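Local atomic coordinates of putative lipoprotein (Campylobacter jejuni subsp. jejuni, PDB entry 4GIO), a protein that is of unknown function but is a putative bacterial lipoprotein with a variant of the immunoglobulin fold. Residues Glu39-Arg45 and Gln83-Lys89; Ile53-Leu59 and Asp98-Lys104; Val65-Val69 and Asp93-Asn97. All coordinates share one frame. Residue numbers count along the deposited sequence, not the author numbering.

Contact 1 (Glu39-Arg45 and Gln83-Lys89); sequences EFEVILR and QEVILRK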
loop_
_atom_site.group_PDB
_atom_site.type_symbol
_atom_site.label_atom_id
_atom_site.label_comp_id
_atom_site.label_asym_id
_atom_site.label_seq_id
_atom_site.Cartn_x
_atom_site.Cartn_y
_atom_site.Cartn_z
ATOM N N GLU A 39 0.301 -2.502 10.674
ATOM C CA GLU A 39 1.192 -1.718 9.835
ATOM C C GLU A 39 1.569 -2.599 8.669
ATOM O O GLU A 39 1.718 -3.832 8.810
ATOM C CB GLU A 39 2.447 -1.336 10.651
ATOM C CG GLU A 39 3.522 -0.615 9.806
ATOM C CD GLU A 39 4.886 -0.596 10.495
ATOM O OE1 GLU A 39 4.999 0.115 11.542
ATOM O OE2 GLU A 39 5.803 -1.327 9.990
ATOM N N PHE A 40 1.716 -2.004 7.514
ATOM C CA PHE A 40 2.186 -2.805 6.383
ATOM C C PHE A 40 3.353 -2.122 5.728
ATOM O O PHE A 40 3.517 -0.886 5.869
ATOM C CB PHE A 40 1.061 -3.186 5.394
ATOM C CG PHE A 40 0.500 -2.036 4.588
ATOM C CD1 PHE A 40 1.186 -1.543 3.462
ATOM C CD2 PHE A 40 -0.732 -1.444 4.946
ATOM C CE1 PHE A 40 0.658 -0.497 2.700
ATOM C CE2 PHE A 40 -1.316 -0.358 4.176
ATOM C CZ PHE A 40 -0.595 0.093 3.030
ATOM N N GLU A 41 4.170 -2.915 5.008
ATOM C CA GLU A 41 5.336 -2.381 4.254
ATOM C C GLU A 41 5.311 -2.990 2.891
ATOM O O GLU A 41 5.154 -4.213 2.778
ATOM C CB GLU A 41 6.670 -2.781 4.879
ATOM C CG GLU A 41 7.051 -1.920 6.058
ATOM C CD GLU A 41 8.363 -2.385 6.793
ATOM O OE1 GLU A 41 8.631 -1.850 7.923
ATOM O OE2 GLU A 41 9.110 -3.255 6.243
ATOM N N VAL A 42 5.380 -2.162 1.862
ATOM C CA VAL A 42 5.376 -2.682 0.497
ATOM C C VAL A 42 6.712 -2.190 -0.075
ATOM O O VAL A 42 7.041 -1.018 0.058
ATOM C CB VAL A 42 4.184 -2.177 -0.298
ATOM C CG1 VAL A 42 4.218 -2.647 -1.811
ATOM C CG2 VAL A 42 2.828 -2.624 0.371
ATOM N N ILE A 43 7.480 -3.080 -0.697
ATOM C CA ILE A 43 8.747 -2.668 -1.280
ATOM C C ILE A 43 8.511 -2.583 -2.802
ATOM O O ILE A 43 7.976 -3.518 -3.412
ATOM C CB ILE A 43 9.879 -3.653 -0.960
ATOM C CG1 ILE A 43 10.085 -3.698 0.551
ATOM C CG2 ILE A 43 11.218 -3.193 -1.698
ATOM C CD1 ILE A 43 11.005 -4.786 1.020
ATOM N N LEU A 44 8.906 -1.445 -3.374
ATOM C CA LEU A 44 8.720 -1.156 -4.795
ATOM C C LEU A 44 10.101 -0.976 -5.438
ATOM O O LEU A 44 11.031 -0.517 -4.769
ATOM C CB LEU A 44 7.898 0.121 -4.982
ATOM C CG LEU A 44 6.513 0.095 -4.272
ATOM C CD1 LEU A 44 5.862 1.424 -4.310
ATOM C CD2 LEU A 44 5.532 -0.951 -4.873
ATOM N N ARG A 45 10.243 -1.393 -6.693
ATOM C CA ARG A 45 11.422 -0.982 -7.506
ATOM C C ARG A 45 11.216 -1.032 -9.009
ATOM O O ARG A 45 10.501 -1.898 -9.546
ATOM C CB ARG A 45 12.774 -1.632 -7.163
ATOM C CG ARG A 45 12.757 -2.963 -6.564
ATOM C CD ARG A 45 14.158 -3.690 -6.807
ATOM N NE ARG A 45 15.150 -3.608 -5.740
ATOM C CZ ARG A 45 16.200 -2.788 -5.778
ATOM N NH1 ARG A 45 17.063 -2.779 -4.797
ATOM N NH2 ARG A 45 16.363 -1.976 -6.808
ATOM N N GLN A 83 16.442 2.375 -7.247
ATOM C CA GLN A 83 16.544 2.501 -5.772
ATOM C C GLN A 83 15.320 1.751 -5.181
ATOM O O GLN A 83 14.200 1.986 -5.598
ATOM C CB GLN A 83 16.371 3.969 -5.335
ATOM C CG GLN A 83 17.635 4.891 -5.103
ATOM C CD GLN A 83 17.253 6.215 -4.338
ATOM O OE1 GLN A 83 16.454 6.174 -3.389
ATOM N NE2 GLN A 83 17.809 7.367 -4.764
ATOM N N GLU A 84 15.533 0.891 -4.192
ATOM C CA GLU A 84 14.415 0.293 -3.444
ATOM C C GLU A 84 13.623 1.348 -2.699
ATOM O O GLU A 84 14.197 2.188 -2.067
ATOM C CB GLU A 84 14.948 -0.762 -2.497
ATOM C CG GLU A 84 13.958 -1.473 -1.686
ATOM C CD GLU A 84 14.627 -2.538 -0.805
ATOM O OE1 GLU A 84 15.005 -3.625 -1.328
ATOM O OE2 GLU A 84 14.774 -2.273 0.407
ATOM N N VAL A 85 12.291 1.339 -2.816
ATOM C CA VAL A 85 11.411 2.313 -2.103
ATOM C C VAL A 85 10.523 1.475 -1.144
ATOM O O VAL A 85 9.888 0.503 -1.573
ATOM C CB VAL A 85 10.522 3.140 -3.110
ATOM C CG1 VAL A 85 9.390 3.921 -2.404
ATOM C CG2 VAL A 85 11.378 4.132 -3.954
ATOM N N ILE A 86 10.505 1.830 0.144
ATOM C CA ILE A 86 9.766 1.072 1.125
ATOM C C ILE A 86 8.520 1.907 1.487
ATOM O O ILE A 86 8.651 2.995 2.030
ATOM C CB ILE A 86 10.626 0.825 2.368
ATOM C CG1 ILE A 86 11.947 0.124 1.974
ATOM C CG2 ILE A 86 9.860 0.004 3.396
ATOM C CD1 ILE A 86 12.105 -1.372 2.471
ATOM N N LEU A 87 7.340 1.439 1.109
ATOM C CA LEU A 87 6.094 2.171 1.435
ATOM C C LEU A 87 5.538 1.564 2.750
ATOM O O LEU A 87 5.161 0.366 2.817
ATOM C CB LEU A 87 5.072 2.091 0.263
ATOM C CG LEU A 87 3.728 2.779 0.513
ATOM C CD1 LEU A 87 3.898 4.261 0.805
ATOM C CD2 LEU A 87 2.710 2.518 -0.618
ATOM N N ARG A 88 5.515 2.381 3.777
ATOM C CA ARG A 88 5.109 1.923 5.093
ATOM C C ARG A 88 3.872 2.664 5.622
ATOM O O ARG A 88 3.863 3.897 5.655
ATOM C CB ARG A 88 6.318 2.071 6.033
ATOM C CG ARG A 88 6.068 1.499 7.435
ATOM C CD ARG A 88 7.393 1.066 8.145
ATOM N NE ARG A 88 8.227 2.194 8.572
ATOM C CZ ARG A 88 9.279 2.663 7.900
ATOM N NH1 ARG A 88 9.656 2.113 6.738
ATOM N NH2 ARG A 88 9.942 3.700 8.395
ATOM N N LYS A 89 2.801 1.944 5.986
ATOM C CA LYS A 89 1.581 2.635 6.426
ATOM C C LYS A 89 1.066 2.030 7.687
ATOM O O LYS A 89 1.234 0.858 7.913
ATOM C CB LYS A 89 0.425 2.502 5.399
ATOM C CG LYS A 89 0.750 3.097 4.029
ATOM C CD LYS A 89 1.164 4.503 4.074
ATOM C CE LYS A 89 0.140 5.560 4.004
ATOM N NZ LYS A 89 0.777 6.861 3.450
HETATM O O HOH W 1 18.226 -0.071 -3.340
#
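Glu-39 to Arg-45 and Gln-83 to Lys-89 pair antiparallel, their strand axes at 161° and 4.5 Å apart at closest approach. Three hydrogen-bonded pairs set the register: Phe-40 N to Lys-89 O and Lys-89 N to Phe-40 O (both 2.9 Å), Val-42 N to Leu-87 O and Leu-87 N to Val-42 O (both 2.7 Å), and Leu-44 N to Val-85 O (2.8 Å) with Val-85 N to Leu-44 O (3.0 Å). Phe-40, Val-42, Leu-44, Val-85, Leu-87 and Lys-89 share the face turned to the sheet of strands 50-59 and 98-105, as in an immunoglobulin-like sandwich. Here Lys-89 CB makes a CH-pi contact 3.8 Å from the Phe-40 ring centroid, while Lys-89 NZ hydrogen-bonds Tyr-54 OH and forms a salt bridge with Glu-72. On the other face Ile-43 CG1 meets Ile-86 CD1 at 3.6 Å. Beside them Arg-88 NE lies 4.1 Å from Glu-41 OE1, too far for a salt bridge; Glu-39 OE2 forms a salt bridge with Arg-31. Near Arg-45, a water accepts from Glu-84 N (3.0 Å) and, weakly, from Arg-45 NH1 (3.3 Å).

Contact 2 (Ile53-Leu59 and Asp98-Lys104); sequences IYKVDWL and DFRLEIK
Two extended segments, Ile-53 to Leu-59 and Asp-98 to Lys-104, pair antiparallel residue for residue, with axes at 159° and a closest approach of 4.4 Å. Asp-98 begins the second strand opposite Leu-59: Leu-59 N bonds Asp-98 O at 2.9 Å and Asp-98 N bonds Leu-59 O at 3.1 Å. Phe-99 (chi1 p) faces Trp-58 (chi1 m) in a non-hydrogen-bonded pair, Phe-99 CB lying 4.1 Å from Trp-58 CE3. Arg-100 exchanges two 2.9 Å bonds with Asp-57, N to O each way; Leu-59 CD1 lies over its guanidinium, and a water accepts from Arg-100 NH1 (3.0 Å) while donating to Asp-57 OD2 (2.6 Å). Leu-101 (chi1 t, chi2 p) places CD1 4.0 Å from Val-56 CG2 and 3.8 Å from Tyr-54 CD1. Glu-102 and Lys-55 again exchange N-to-O bonds of 2.9 Å. Ile-103 CG1 approaches Tyr-54 CB at 4.3 Å, and Lys-104 pairs with Ile-53, with Ile-53 N to Lys-104 O at 2.8 Å and Lys-104 N to Ile-53 O at 3.0 Å. The apolar face of Tyr-54, Val-56, Trp-58, Phe-99, Leu-101 and Ile-103 is characteristic of the inner side of an immunoglobulin-like sandwich. It packs against strands 38-44 and 85-90, Phe-99 stacking on Phe-40, while strands 14-16 and 75-79 flank the pair within its own sheet.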
loop_
_atom_site.group_PDB
_atom_site.type_symbol
_atom_site.label_atom_id
_atom_site.label_comp_id
_atom_site.label_asym_id
_atom_site.label_seq_id
_atom_site.Cartn_x
_atom_site.Cartn_y
_atom_site.Cartn_z
ATOM N N ILE A 53 0.690 7.094 -8.144
ATOM C CA ILE A 53 -0.315 7.587 -7.205
ATOM C C ILE A 53 -0.913 6.371 -6.528
ATOM O O ILE A 53 -1.318 5.458 -7.205
ATOM C CB ILE A 53 -1.406 8.440 -7.911
ATOM C CG1 ILE A 53 -0.847 9.846 -8.245
ATOM C CG2 ILE A 53 -2.682 8.531 -7.027
ATOM C CD1 ILE A 53 -1.636 10.528 -9.375
ATOM N N TYR A 54 -0.912 6.330 -5.197
ATOM C CA TYR A 54 -1.473 5.160 -4.477
ATOM C C TYR A 54 -2.692 5.483 -3.572
ATOM O O TYR A 54 -2.881 6.652 -3.145
ATOM C CB TYR A 54 -0.392 4.462 -3.693
ATOM C CG TYR A 54 0.132 5.171 -2.512
ATOM C CD1 TYR A 54 -0.490 5.059 -1.285
ATOM C CD2 TYR A 54 1.295 5.987 -2.605
ATOM C CE1 TYR A 54 0.038 5.738 -0.151
ATOM C CE2 TYR A 54 1.850 6.621 -1.495
ATOM C CZ TYR A 54 1.214 6.500 -0.280
ATOM O OH TYR A 54 1.677 7.135 0.801
ATOM N N LYS A 55 -3.489 4.441 -3.286
ATOM C CA LYS A 55 -4.641 4.602 -2.420
ATOM C C LYS A 55 -4.760 3.406 -1.502
ATOM O O LYS A 55 -4.700 2.293 -1.969
ATOM C CB LYS A 55 -5.915 4.710 -3.254
ATOM C CG LYS A 55 -7.174 5.057 -2.368
ATOM C CD LYS A 55 -7.183 6.502 -1.896
ATOM C CE LYS A 55 -8.560 6.887 -1.301
ATOM N NZ LYS A 55 -8.657 6.456 0.100
ATOM N N VAL A 56 -4.988 3.622 -0.213
ATOM C CA VAL A 56 -5.095 2.548 0.781
ATOM C C VAL A 56 -6.545 2.357 1.244
ATOM O O VAL A 56 -7.216 3.347 1.546
ATOM C CB VAL A 56 -4.259 2.864 2.017
ATOM C CG1 VAL A 56 -4.327 1.640 3.005
ATOM C CG2 VAL A 56 -2.784 3.146 1.583
ATOM N N ASP A 57 -7.015 1.114 1.228
ATOM C CA ASP A 57 -8.255 0.727 1.976
ATOM C C ASP A 57 -7.832 -0.173 3.149
ATOM O O ASP A 57 -6.973 -1.041 2.966
ATOM C CB ASP A 57 -9.214 -0.076 1.098
ATOM C CG ASP A 57 -10.041 0.806 0.176
ATOM O OD1 ASP A 57 -10.546 1.877 0.653
ATOM O OD2 ASP A 57 -10.148 0.436 -1.029
ATOM N N TRP A 58 -8.363 0.071 4.341
ATOM C CA TRP A 58 -8.125 -0.855 5.482
ATOM C C TRP A 58 -9.238 -1.811 5.542
ATOM O O TRP A 58 -10.347 -1.415 5.360
ATOM C CB TRP A 58 -8.098 -0.054 6.786
ATOM C CG TRP A 58 -6.897 0.962 6.737
ATOM C CD1 TRP A 58 -6.967 2.312 6.572
ATOM C CD2 TRP A 58 -5.522 0.643 6.883
ATOM N NE1 TRP A 58 -5.697 2.876 6.564
ATOM C CE2 TRP A 58 -4.789 1.885 6.802
ATOM C CE3 TRP A 58 -4.830 -0.545 7.103
ATOM C CZ2 TRP A 58 -3.410 1.940 6.890
ATOM C CZ3 TRP A 58 -3.427 -0.493 7.196
ATOM C CH2 TRP A 58 -2.742 0.762 7.145
ATOM N N LEU A 59 -8.934 -3.074 5.800
ATOM C CA LEU A 59 -9.922 -4.158 5.835
ATOM C C LEU A 59 -10.065 -4.728 7.262
ATOM O O LEU A 59 -9.040 -4.865 7.977
ATOM C CB LEU A 59 -9.497 -5.293 4.911
ATOM C CG LEU A 59 -9.213 -4.928 3.420
ATOM C CD1 LEU A 59 -8.870 -6.188 2.635
ATOM C CD2 LEU A 59 -10.384 -4.122 2.860
ATOM N N ASP A 98 -6.247 -6.250 7.759
ATOM C CA ASP A 98 -5.624 -6.427 6.459
ATOM C C ASP A 98 -5.763 -5.090 5.688
ATOM O O ASP A 98 -6.289 -4.103 6.223
ATOM C CB ASP A 98 -6.317 -7.599 5.749
ATOM C CG ASP A 98 -5.489 -8.147 4.527
ATOM O OD1 ASP A 98 -4.311 -7.698 4.287
ATOM O OD2 ASP A 98 -6.093 -8.985 3.771
ATOM N N PHE A 99 -5.299 -5.034 4.454
ATOM C CA PHE A 99 -5.323 -3.765 3.693
ATOM C C PHE A 99 -5.420 -4.101 2.190
ATOM O O PHE A 99 -5.196 -5.219 1.788
ATOM C CB PHE A 99 -4.029 -2.962 3.953
ATOM C CG PHE A 99 -2.769 -3.591 3.295
ATOM C CD1 PHE A 99 -2.101 -4.643 3.909
ATOM C CD2 PHE A 99 -2.263 -3.112 2.076
ATOM C CE1 PHE A 99 -0.945 -5.239 3.358
ATOM C CE2 PHE A 99 -1.067 -3.691 1.491
ATOM C CZ PHE A 99 -0.427 -4.765 2.121
ATOM N N ARG A 100 -5.783 -3.112 1.405
ATOM C CA ARG A 100 -5.734 -3.192 -0.062
ATOM C C ARG A 100 -5.047 -1.925 -0.559
ATOM O O ARG A 100 -5.324 -0.852 -0.073
ATOM C CB ARG A 100 -7.121 -3.269 -0.632
ATOM C CG ARG A 100 -7.186 -3.617 -2.106
ATOM C CD ARG A 100 -8.674 -3.886 -2.572
ATOM N NE ARG A 100 -9.004 -5.266 -2.165
ATOM C CZ ARG A 100 -9.994 -5.626 -1.347
ATOM N NH1 ARG A 100 -10.868 -4.742 -0.891
ATOM N NH2 ARG A 100 -10.109 -6.910 -1.023
ATOM N N LEU A 101 -4.124 -2.067 -1.509
ATOM C CA LEU A 101 -3.340 -0.951 -1.975
ATOM C C LEU A 101 -3.509 -0.815 -3.483
ATOM O O LEU A 101 -3.169 -1.732 -4.204
ATOM C CB LEU A 101 -1.858 -1.110 -1.597
ATOM C CG LEU A 101 -0.875 -0.073 -2.172
ATOM C CD1 LEU A 101 -1.159 1.358 -1.631
ATOM C CD2 LEU A 101 0.587 -0.432 -1.809
ATOM N N GLU A 102 -4.034 0.305 -3.949
ATOM C CA GLU A 102 -4.061 0.518 -5.396
ATOM C C GLU A 102 -2.871 1.410 -5.822
ATOM O O GLU A 102 -2.565 2.359 -5.141
ATOM C CB GLU A 102 -5.351 1.263 -5.782
ATOM C CG GLU A 102 -6.586 0.482 -5.488
ATOM C CD GLU A 102 -7.859 1.311 -5.768
ATOM O OE1 GLU A 102 -7.731 2.435 -6.255
ATOM O OE2 GLU A 102 -8.979 0.828 -5.557
ATOM N N ILE A 103 -2.228 1.096 -6.922
ATOM C CA ILE A 103 -1.157 1.909 -7.460
ATOM C C ILE A 103 -1.348 2.113 -8.959
ATOM O O ILE A 103 -1.565 1.199 -9.683
ATOM C CB ILE A 103 0.257 1.303 -7.221
ATOM C CG1 ILE A 103 0.427 0.850 -5.808
ATOM C CG2 ILE A 103 1.372 2.295 -7.551
ATOM C CD1 ILE A 103 1.641 0.123 -5.570
ATOM N N LYS A 104 -1.281 3.355 -9.368
ATOM C CA LYS A 104 -1.389 3.665 -10.814
ATOM C C LYS A 104 -0.296 4.651 -11.177
ATOM O O LYS A 104 0.224 5.322 -10.293
ATOM C CB LYS A 104 -2.723 4.309 -11.112
ATOM C CG LYS A 104 -3.027 5.564 -10.257
ATOM C CD LYS A 104 -4.301 6.294 -10.744
ATOM C CE LYS A 104 -4.736 7.456 -9.770
ATOM N NZ LYS A 104 -6.224 7.737 -9.877
HETATM O O HOH W 2 -9.056 -1.130 -3.815
HETATM O O HOH W 3 -11.062 -1.852 -1.781
#

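Contact 3 (Val65-Val69 and Asp93-Asn97); sequences VLRDV and DTRAN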
loop_
_atom_site.group_PDB
_atom_site.type_symbol
_atom_site.label_atom_id
_atom_site.label_comp_id
_atom_site.label_asym_id
_atom_site.label_seq_id
_atom_site.Cartn_x
_atom_site.Cartn_y
_atom_site.Cartn_z
ATOM N N VAL A 65 -14.196 -3.647 3.750
ATOM C CA VAL A 65 -13.640 -2.317 3.865
ATOM C C VAL A 65 -14.140 -1.600 5.124
ATOM O O VAL A 65 -15.348 -1.523 5.385
ATOM C CB VAL A 65 -13.941 -1.498 2.590
ATOM C CG1 VAL A 65 -13.404 -0.086 2.739
ATOM C CG2 VAL A 65 -13.265 -2.172 1.425
ATOM N N LEU A 66 -13.203 -1.105 5.922
ATOM C CA LEU A 66 -13.577 -0.239 7.017
ATOM C C LEU A 66 -13.897 1.148 6.433
ATOM O O LEU A 66 -12.998 1.885 5.983
ATOM C CB LEU A 66 -12.461 -0.105 8.066
ATOM C CG LEU A 66 -12.206 -1.316 8.940
ATOM C CD1 LEU A 66 -10.887 -1.109 9.640
ATOM C CD2 LEU A 66 -13.402 -1.527 9.977
ATOM N N ARG A 67 -15.172 1.509 6.456
ATOM C CA ARG A 67 -15.615 2.711 5.788
ATOM C C ARG A 67 -15.816 3.824 6.745
ATOM O O ARG A 67 -16.053 4.929 6.294
ATOM C CB ARG A 67 -16.926 2.438 5.018
ATOM C CG ARG A 67 -16.731 1.528 3.802
ATOM C CD ARG A 67 -18.049 1.059 3.057
ATOM N NE ARG A 67 -17.751 -0.217 2.378
ATOM C CZ ARG A 67 -17.292 -0.322 1.137
ATOM N NH1 ARG A 67 -17.076 0.777 0.430
ATOM N NH2 ARG A 67 -16.946 -1.501 0.626
ATOM N N ASP A 68 -15.738 3.565 8.055
ATOM C CA ASP A 68 -15.904 4.615 9.050
ATOM C C ASP A 68 -14.599 5.056 9.732
ATOM O O ASP A 68 -14.654 5.626 10.791
ATOM C CB ASP A 68 -16.980 4.240 10.104
ATOM C CG ASP A 68 -16.580 3.030 10.927
ATOM O OD1 ASP A 68 -15.842 2.151 10.395
ATOM O OD2 ASP A 68 -16.950 2.973 12.125
ATOM N N VAL A 69 -13.445 4.886 9.079
ATOM C CA VAL A 69 -12.127 5.295 9.636
ATOM C C VAL A 69 -11.662 6.477 8.791
ATOM O O VAL A 69 -12.176 6.646 7.724
ATOM C CB VAL A 69 -11.074 4.132 9.529
ATOM C CG1 VAL A 69 -11.496 2.932 10.331
ATOM C CG2 VAL A 69 -10.872 3.745 8.011
ATOM N N ASP A 93 -7.012 2.577 13.283
ATOM C CA ASP A 93 -8.112 1.956 13.959
ATOM C C ASP A 93 -7.692 0.525 14.253
ATOM O O ASP A 93 -7.166 -0.147 13.358
ATOM C CB ASP A 93 -9.372 2.018 13.066
ATOM C CG ASP A 93 -10.651 1.589 13.798
ATOM O OD1 ASP A 93 -10.752 0.430 14.161
ATOM O OD2 ASP A 93 -11.525 2.442 14.031
ATOM N N THR A 94 -7.946 0.035 15.488
ATOM C CA THR A 94 -7.559 -1.314 15.854
ATOM C C THR A 94 -8.328 -2.444 15.142
ATOM O O THR A 94 -7.840 -3.525 15.092
ATOM C CB THR A 94 -7.613 -1.588 17.408
ATOM O OG1 THR A 94 -8.913 -1.267 17.866
ATOM C CG2 THR A 94 -6.576 -0.777 18.180
ATOM N N ARG A 95 -9.490 -2.163 14.552
ATOM C CA ARG A 95 -10.247 -3.138 13.780
ATOM C C ARG A 95 -9.599 -3.514 12.451
ATOM O O ARG A 95 -9.937 -4.577 11.867
ATOM C CB ARG A 95 -11.647 -2.607 13.478
ATOM C CG ARG A 95 -12.605 -2.602 14.656
ATOM C CD ARG A 95 -13.882 -1.886 14.273
ATOM N NE ARG A 95 -13.599 -0.471 13.973
ATOM C CZ ARG A 95 -14.356 0.294 13.184
ATOM N NH1 ARG A 95 -15.478 -0.185 12.624
ATOM N NH2 ARG A 95 -14.006 1.549 12.957
ATOM N N ALA A 96 -8.616 -2.724 11.981
ATOM C CA ALA A 96 -7.886 -3.073 10.732
ATOM C C ALA A 96 -7.050 -4.345 10.933
ATOM O O ALA A 96 -6.174 -4.394 11.840
ATOM C CB ALA A 96 -7.011 -1.859 10.300
ATOM N N ASN A 97 -7.273 -5.357 10.099
ATOM C CA ASN A 97 -6.484 -6.620 10.158
ATOM C C ASN A 97 -5.855 -6.964 8.814
ATOM O O ASN A 97 -5.068 -7.885 8.718
ATOM C CB ASN A 97 -7.356 -7.826 10.592
ATOM C CG ASN A 97 -7.738 -7.793 12.133
ATOM O OD1 ASN A 97 -8.741 -8.425 12.524
ATOM N ND2 ASN A 97 -7.014 -6.992 12.961
#
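Two irregular segments, Val-65 to Val-69 and Asp-93 to Asn-97, meet around the side chains of Arg-95 and Leu-66. The salt bridges of Arg-95 form a network with two aspartates. Across the segments, Asp-68 OD1 accepts from Arg-95 NH2 and from Arg-95 NH1, both at 3.2 Å, and a weak bond joins Arg-95 NH2 to Asp-68 OD2 at 3.4 Å. Within its own segment the guanidinium is held by Asp-93: Arg-95 NH2 reaches Asp-93 OD2 at 2.8 Å and Arg-95 NE reaches Asp-93 OD1 at 3.0 Å, so Arg-95 bridges the two carboxylates.

The backbone motif behind this is a type I beta turn from Asp-93 to Ala-96, closed by a bond from Ala-96 N to Asp-93 O of 3.3 Å. Asp-93 OD1 also accepts from Arg-95 N at 2.9 Å, making an Asx turn. The turn belongs to the loop between strands 85-90 and 98-105; Val-65 to Val-69 lies in the connection from strand 50-59 to strand 75-79.

Van der Waals contacts complete the junction. Leu-66 CD2 sits over one face of the guanidinium, 3.6 Å from Arg-95 NH1, and Leu-66 CD1 makes an apolar contact with Ala-96 CB at 4.0 Å. Val-69 CG1 packs 3.6 Å from Asp-93 CB, and both Leu-66 and Ala-96 also touch Trp-58.

In the fold
From the N terminus, Glu-39 to Arg-45 opens a loop that contact 1 closes at Gln-83 to Lys-89. Before that return, the chain has crossed to the second sheet and laid down Ile-53 to Leu-59, whose partner Asp-98 to Lys-104 comes later, so contacts 1 and 2 cross. Contact 3 also crosses contact 1 but nests within the loop closed by contact 2. Contacts 1 and 2 belong to opposing sheets, their centres about 12 Å apart, and meet face to face in the interior of the sandwich. Contact 3 joins two loops at one end, tied to contact 2 by Trp-58 O to Leu-66 N (2.9 Å) and Leu-59 O to Asn-97 N (2.8 Å), both probable hydrogen bonds.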